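Local coordinates for molybdenum-pterin-binding protein 2 (PDB 1GUT) that binds molybdate as a small hexameric molbindin of the Mop family, taking up about one molybdenum per protein, at residues E24-I29 with K34-I39; V14-G19 with D42-L47. All coordinates share one frame; numbering follows the deposited sequence.

In the fold
Both contacts belong to the single Mop domain, a small OB-like unit built on an antiparallel sheet, and their centres lie about 10 Å apart. Interaction 1 is the hairpin of strands 22-29 and 34-40; along the chain it is nested inside the loop closed by interaction 2, where the end of strand 8-18 meets helix 41-47. They share the sheet: strand 8-18 pairs with 22-29, Val26 exchanging backbone bonds with Val14 and Gly15. Helix 41-47 follows directly on strand 34-40, and Ile39 CD1 packs against Val44 CG2 at 3.7 Å. The hairpin thus delivers the helix back to strand 8-18, and both contacts also touch a third subunit of the six-chain assembly.

Interaction 1: E24-I29 with K34-I39; sequences EVVLEI and KITSII
Val25 pairs with Ser37 and Leu27 with Ile35, the two hydrogen-bonded pairs of an antiparallel hairpin ladder. All four bonds are short and fairly straight; Leu27 N reaches Ile35 O at 2.8 Å with 175° at the hydrogen. Between and beyond these pairs, CA-H groups of Glu24, Val26, Lys34 and Thr36 contact the same carbonyl oxygens.

The tight face carries Val25, Leu27, Ile35 and Ser37, all buried. At one end, Ile29 CG2 and CD1 meet Ile35 CG1 from one side, each 3.9 Å away. At the other, Ile39 CG1 stands between its backbone N and carbonyl carbon (chi1 57°), which brings CD1 to 4.0 Å from Val25 CG2.

The opposite face opens to solvent near the turn, where Lys34 is exposed and Val26 and Glu28 partly so. Lys34 lays its CD methylene 4.0 Å from Val26 CG1, while its NZ stays 5.6 Å from Glu28 OE1, too far for a salt bridge. Farther along, Thr36 and Glu24 are buried, CG2 resting 3.8 Å from CG.

Strand 8-18 flanks 22-29, and Leu27 and Ile35 both pack on Ala57 of strand 54-58. A second subunit borders strand 34-40: its Asn7 OD1 accepts from Thr36 N, its Val64 O from Ser37 OG.

Interaction 2: V14-G19 with D42-L47; sequences VGLKKG and DSVEEL
Lys18 and Val44 mark the nearest backbone approach, 8.6 Å between their CA atoms, so strand 14-18 and the short helical segment 42-47 meet through side chains alone. Both residues direct CB into the gap.

Val44 makes the contact on the helix side, and its two methyls divide the work. CG1, anti to the backbone N (chi1 161°), meets Lys18 CE at 3.9 Å. CG2 turns to Leu16, whose CD1 lies 4.4 Å off, a looser apolar touch. Leu16 and Lys18, two apart on the strand, put their side chains on the same side of it and so share one valine.

Lys18 is extended beyond CG, all three later torsions near 180°, and its last methylene, CE, crosses Val44 at a slant just before the ammonium group. CE alone therefore does the lysine's packing and the charge is carried past it. NZ stops 5.9 Å from Glu45 OE2, and a water spans the interval: it donates to Glu45 OE2 at 2.8 Å and accepts only a weak bond from Lys18 NZ at 3.4 Å. Electrostatic help from this pair is probably modest.

Helix 41-47, between strands 34-40 and 54-58, packs this valine against the sheet, consistent with the helix that follows the third strand in OB folds. Val44 also packs on Ala23 of strand 22-29 and Ile39 of strand 34-40, while Leu16 leans on Val25. The helix itself meets a fourth subunit, whose Arg6 forms a salt bridge with Glu46.

Interaction 1: E24-I29 with K34-I39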
loop_
_atom_site.group_PDB
_atom_site.type_symbol
_atom_site.label_atom_id
_atom_site.label_comp_id
_atom_site.label_asym_id
_atom_site.label_seq_id
_atom_site.Cartn_x
_atom_site.Cartn_y
_atom_site.Cartn_z
ATOM N N GLU A 24 -7.453 6.295 -14.173
ATOM C CA GLU A 24 -6.241 5.593 -14.547
ATOM C C GLU A 24 -5.424 6.507 -15.439
ATOM O O GLU A 24 -5.896 6.968 -16.471
ATOM C CB GLU A 24 -6.577 4.293 -15.276
ATOM C CG GLU A 24 -5.327 3.470 -15.620
ATOM C CD GLU A 24 -5.655 2.268 -16.475
ATOM O OE1 GLU A 24 -6.650 1.602 -16.184
ATOM O OE2 GLU A 24 -4.921 1.977 -17.441
ATOM N N VAL A 25 -4.198 6.781 -15.031
ATOM C CA VAL A 25 -3.278 7.638 -15.755
ATOM C C VAL A 25 -2.084 6.791 -16.192
ATOM O O VAL A 25 -1.475 6.101 -15.360
ATOM C CB VAL A 25 -2.758 8.766 -14.801
ATOM C CG1 VAL A 25 -1.868 9.786 -15.568
ATOM C CG2 VAL A 25 -3.919 9.471 -14.114
ATOM N N VAL A 26 -1.730 6.838 -17.474
ATOM C CA VAL A 26 -0.564 6.092 -17.982
ATOM C C VAL A 26 0.470 7.096 -18.447
ATOM O O VAL A 26 0.158 8.001 -19.236
ATOM C CB VAL A 26 -0.958 5.138 -19.140
ATOM C CG1 VAL A 26 0.215 4.307 -19.596
ATOM C CG2 VAL A 26 -2.100 4.213 -18.686
ATOM N N LEU A 27 1.683 6.961 -17.926
ATOM C CA LEU A 27 2.777 7.856 -18.260
ATOM C C LEU A 27 3.877 7.104 -18.982
ATOM O O LEU A 27 4.245 5.996 -18.594
ATOM C CB LEU A 27 3.433 8.396 -16.984
ATOM C CG LEU A 27 2.691 9.159 -15.909
ATOM C CD1 LEU A 27 3.728 9.640 -14.884
ATOM C CD2 LEU A 27 1.997 10.333 -16.546
ATOM N N GLU A 28 4.424 7.722 -20.007
ATOM C CA GLU A 28 5.569 7.145 -20.708
ATOM C C GLU A 28 6.798 7.788 -20.070
ATOM O O GLU A 28 6.939 9.010 -20.089
ATOM C CB GLU A 28 5.525 7.520 -22.192
ATOM C CG GLU A 28 6.789 7.169 -22.966
ATOM C CD GLU A 28 6.976 8.019 -24.228
ATOM O OE1 GLU A 28 6.049 8.764 -24.654
ATOM O OE2 GLU A 28 8.076 7.943 -24.803
ATOM N N ILE A 29 7.684 6.984 -19.497
ATOM C CA ILE A 29 8.857 7.560 -18.850
ATOM C C ILE A 29 10.072 7.395 -19.750
ATOM O O ILE A 29 9.943 6.846 -20.847
ATOM C CB ILE A 29 9.039 6.982 -17.422
ATOM C CG1 ILE A 29 9.296 5.487 -17.471
ATOM C CG2 ILE A 29 7.786 7.280 -16.567
ATOM C CD1 ILE A 29 9.709 4.924 -16.111
ATOM N N LYS A 34 6.264 2.274 -19.614
ATOM C CA LYS A 34 5.064 2.911 -19.076
ATOM C C LYS A 34 4.834 2.693 -17.612
ATOM O O LYS A 34 5.121 1.620 -17.082
ATOM C CB LYS A 34 3.813 2.415 -19.808
ATOM C CG LYS A 34 3.921 2.556 -21.280
ATOM C CD LYS A 34 2.664 2.191 -22.016
ATOM C CE LYS A 34 2.904 2.502 -23.481
ATOM N NZ LYS A 34 3.782 3.719 -23.622
ATOM N N ILE A 35 4.317 3.729 -16.971
ATOM C CA ILE A 35 3.948 3.663 -15.559
ATOM C C ILE A 35 2.464 3.953 -15.507
ATOM O O ILE A 35 1.993 4.930 -16.078
ATOM C CB ILE A 35 4.697 4.718 -14.711
ATOM C CG1 ILE A 35 6.187 4.372 -14.612
ATOM C CG2 ILE A 35 4.002 4.852 -13.320
ATOM C CD1 ILE A 35 6.480 3.183 -13.739
ATOM N N THR A 36 1.720 3.092 -14.821
ATOM C CA THR A 36 0.275 3.219 -14.670
ATOM C C THR A 36 -0.045 3.567 -13.224
ATOM O O THR A 36 0.473 2.953 -12.283
ATOM C CB THR A 36 -0.395 1.899 -15.051
ATOM O OG1 THR A 36 -0.074 1.596 -16.412
ATOM C CG2 THR A 36 -1.927 2.003 -15.014
ATOM N N SER A 37 -0.923 4.549 -13.067
ATOM C CA SER A 37 -1.328 5.048 -11.765
ATOM C C SER A 37 -2.832 5.084 -11.660
ATOM O O SER A 37 -3.507 5.459 -12.613
ATOM C CB SER A 37 -0.840 6.498 -11.646
ATOM O OG SER A 37 -1.342 7.154 -10.493
ATOM N N ILE A 38 -3.384 4.685 -10.511
ATOM C CA ILE A 38 -4.821 4.840 -10.287
ATOM C C ILE A 38 -4.944 5.806 -9.118
ATOM O O ILE A 38 -4.477 5.510 -8.013
ATOM C CB ILE A 38 -5.535 3.488 -10.065
ATOM C CG1 ILE A 38 -5.507 2.713 -11.373
ATOM C CG2 ILE A 38 -6.989 3.680 -9.546
ATOM C CD1 ILE A 38 -6.017 1.281 -11.255
ATOM N N ILE A 39 -5.506 6.984 -9.389
ATOM C CA ILE A 39 -5.679 8.037 -8.394
ATOM C C ILE A 39 -7.136 8.440 -8.326
ATOM O O ILE A 39 -7.962 7.930 -9.083
ATOM C CB ILE A 39 -4.809 9.282 -8.730
ATOM C CG1 ILE A 39 -5.151 9.807 -10.122
ATOM C CG2 ILE A 39 -3.330 8.960 -8.629
ATOM C CD1 ILE A 39 -4.427 11.105 -10.525
#

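Interaction 2: V14-G19 with D42-L47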
loop_
_atom_site.group_PDB
_atom_site.type_symbol
_atom_site.label_atom_id
_atom_site.label_comp_id
_atom_site.label_asym_id
_atom_site.label_seq_id
_atom_site.Cartn_x
_atom_site.Cartn_y
_atom_site.Cartn_z
ATOM N N VAL A 14 0.249 9.462 -21.577
ATOM C CA VAL A 14 -0.134 8.875 -22.855
ATOM C C VAL A 14 -1.506 8.207 -22.805
ATOM O O VAL A 14 -2.048 7.788 -23.836
ATOM C CB VAL A 14 0.918 7.894 -23.426
ATOM C CG1 VAL A 14 2.194 8.633 -23.776
ATOM C CG2 VAL A 14 1.215 6.725 -22.451
ATOM N N GLY A 15 -2.073 8.095 -21.613
ATOM C CA GLY A 15 -3.394 7.514 -21.460
ATOM C C GLY A 15 -4.083 8.053 -20.223
ATOM O O GLY A 15 -3.460 8.257 -19.191
ATOM N N LEU A 16 -5.386 8.262 -20.329
ATOM C CA LEU A 16 -6.202 8.736 -19.213
ATOM C C LEU A 16 -7.594 8.167 -19.367
ATOM O O LEU A 16 -8.226 8.353 -20.410
ATOM C CB LEU A 16 -6.246 10.267 -19.179
ATOM C CG LEU A 16 -7.095 10.935 -18.098
ATOM C CD1 LEU A 16 -6.600 10.574 -16.707
ATOM C CD2 LEU A 16 -7.022 12.443 -18.305
ATOM N N LYS A 17 -8.072 7.442 -18.356
ATOM C CA LYS A 17 -9.417 6.871 -18.383
ATOM C C LYS A 17 -10.062 7.232 -17.064
ATOM O O LYS A 17 -9.570 6.854 -16.010
ATOM C CB LYS A 17 -9.344 5.351 -18.583
ATOM C CG LYS A 17 -10.708 4.663 -18.619
ATOM C CD LYS A 17 -10.609 3.215 -19.123
ATOM C CE LYS A 17 -9.774 2.316 -18.193
ATOM N NZ LYS A 17 -9.711 0.873 -18.652
ATOM N N LYS A 18 -11.154 7.975 -17.115
ATOM C CA LYS A 18 -11.826 8.429 -15.926
ATOM C C LYS A 18 -12.958 7.520 -15.528
ATOM O O LYS A 18 -13.757 7.092 -16.349
ATOM C CB LYS A 18 -12.414 9.823 -16.179
ATOM C CG LYS A 18 -11.364 10.878 -16.389
ATOM C CD LYS A 18 -11.944 12.256 -16.710
ATOM C CE LYS A 18 -10.809 13.269 -16.945
ATOM N NZ LYS A 18 -11.311 14.659 -17.198
ATOM N N GLY A 19 -13.008 7.227 -14.244
ATOM C CA GLY A 19 -14.106 6.453 -13.687
ATOM C C GLY A 19 -14.973 7.398 -12.868
ATOM O O GLY A 19 -14.966 8.611 -13.072
ATOM N N ASP A 42 -11.014 13.227 -8.244
ATOM C CA ASP A 42 -10.861 14.586 -7.741
ATOM C C ASP A 42 -9.462 15.122 -8.021
ATOM O O ASP A 42 -9.293 16.282 -8.368
ATOM C CB ASP A 42 -11.087 14.611 -6.221
ATOM C CG ASP A 42 -12.528 14.371 -5.819
ATOM O OD1 ASP A 42 -13.440 14.599 -6.644
ATOM O OD2 ASP A 42 -12.839 13.960 -4.676
ATOM N N SER A 43 -8.446 14.270 -7.885
ATOM C CA SER A 43 -7.083 14.726 -8.113
ATOM C C SER A 43 -6.811 15.007 -9.571
ATOM O O SER A 43 -6.002 15.873 -9.902
ATOM C CB SER A 43 -6.062 13.704 -7.608
ATOM O OG SER A 43 -6.140 13.595 -6.209
ATOM N N VAL A 44 -7.411 14.225 -10.452
ATOM C CA VAL A 44 -7.214 14.468 -11.864
ATOM C C VAL A 44 -7.667 15.864 -12.183
ATOM O O VAL A 44 -6.965 16.615 -12.867
ATOM C CB VAL A 44 -7.974 13.444 -12.714
ATOM C CG1 VAL A 44 -8.156 13.953 -14.156
ATOM C CG2 VAL A 44 -7.250 12.139 -12.678
ATOM N N GLU A 45 -8.815 16.223 -11.615
ATOM C CA GLU A 45 -9.409 17.528 -11.824
ATOM C C GLU A 45 -8.601 18.641 -11.170
ATOM O O GLU A 45 -8.288 19.651 -11.804
ATOM C CB GLU A 45 -10.851 17.519 -11.296
ATOM C CG GLU A 45 -11.697 16.421 -11.932
ATOM C CD GLU A 45 -13.109 16.355 -11.371
ATOM O OE1 GLU A 45 -13.340 16.888 -10.264
ATOM O OE2 GLU A 45 -13.991 15.766 -12.033
ATOM N N GLU A 46 -8.251 18.441 -9.904
ATOM C CA GLU A 46 -7.508 19.449 -9.162
ATOM C C GLU A 46 -6.112 19.688 -9.727
ATOM O O GLU A 46 -5.655 20.834 -9.795
ATOM C CB GLU A 46 -7.458 19.070 -7.683
ATOM C CG GLU A 46 -8.850 18.953 -7.076
ATOM C CD GLU A 46 -8.838 18.929 -5.560
ATOM O OE1 GLU A 46 -7.723 18.960 -4.984
ATOM O OE2 GLU A 46 -9.939 18.885 -4.946
ATOM N N LEU A 47 -5.434 18.618 -10.129
ATOM C CA LEU A 47 -4.093 18.739 -10.694
ATOM C C LEU A 47 -4.137 19.050 -12.186
ATOM O O LEU A 47 -3.114 19.331 -12.776
ATOM C CB LEU A 47 -3.253 17.467 -10.470
ATOM C CG LEU A 47 -2.925 17.021 -9.040
ATOM C CD1 LEU A 47 -2.048 15.778 -9.060
ATOM C CD2 LEU A 47 -2.264 18.123 -8.229
HETATM O O HOH W 1 -13.585 15.062 -14.702
#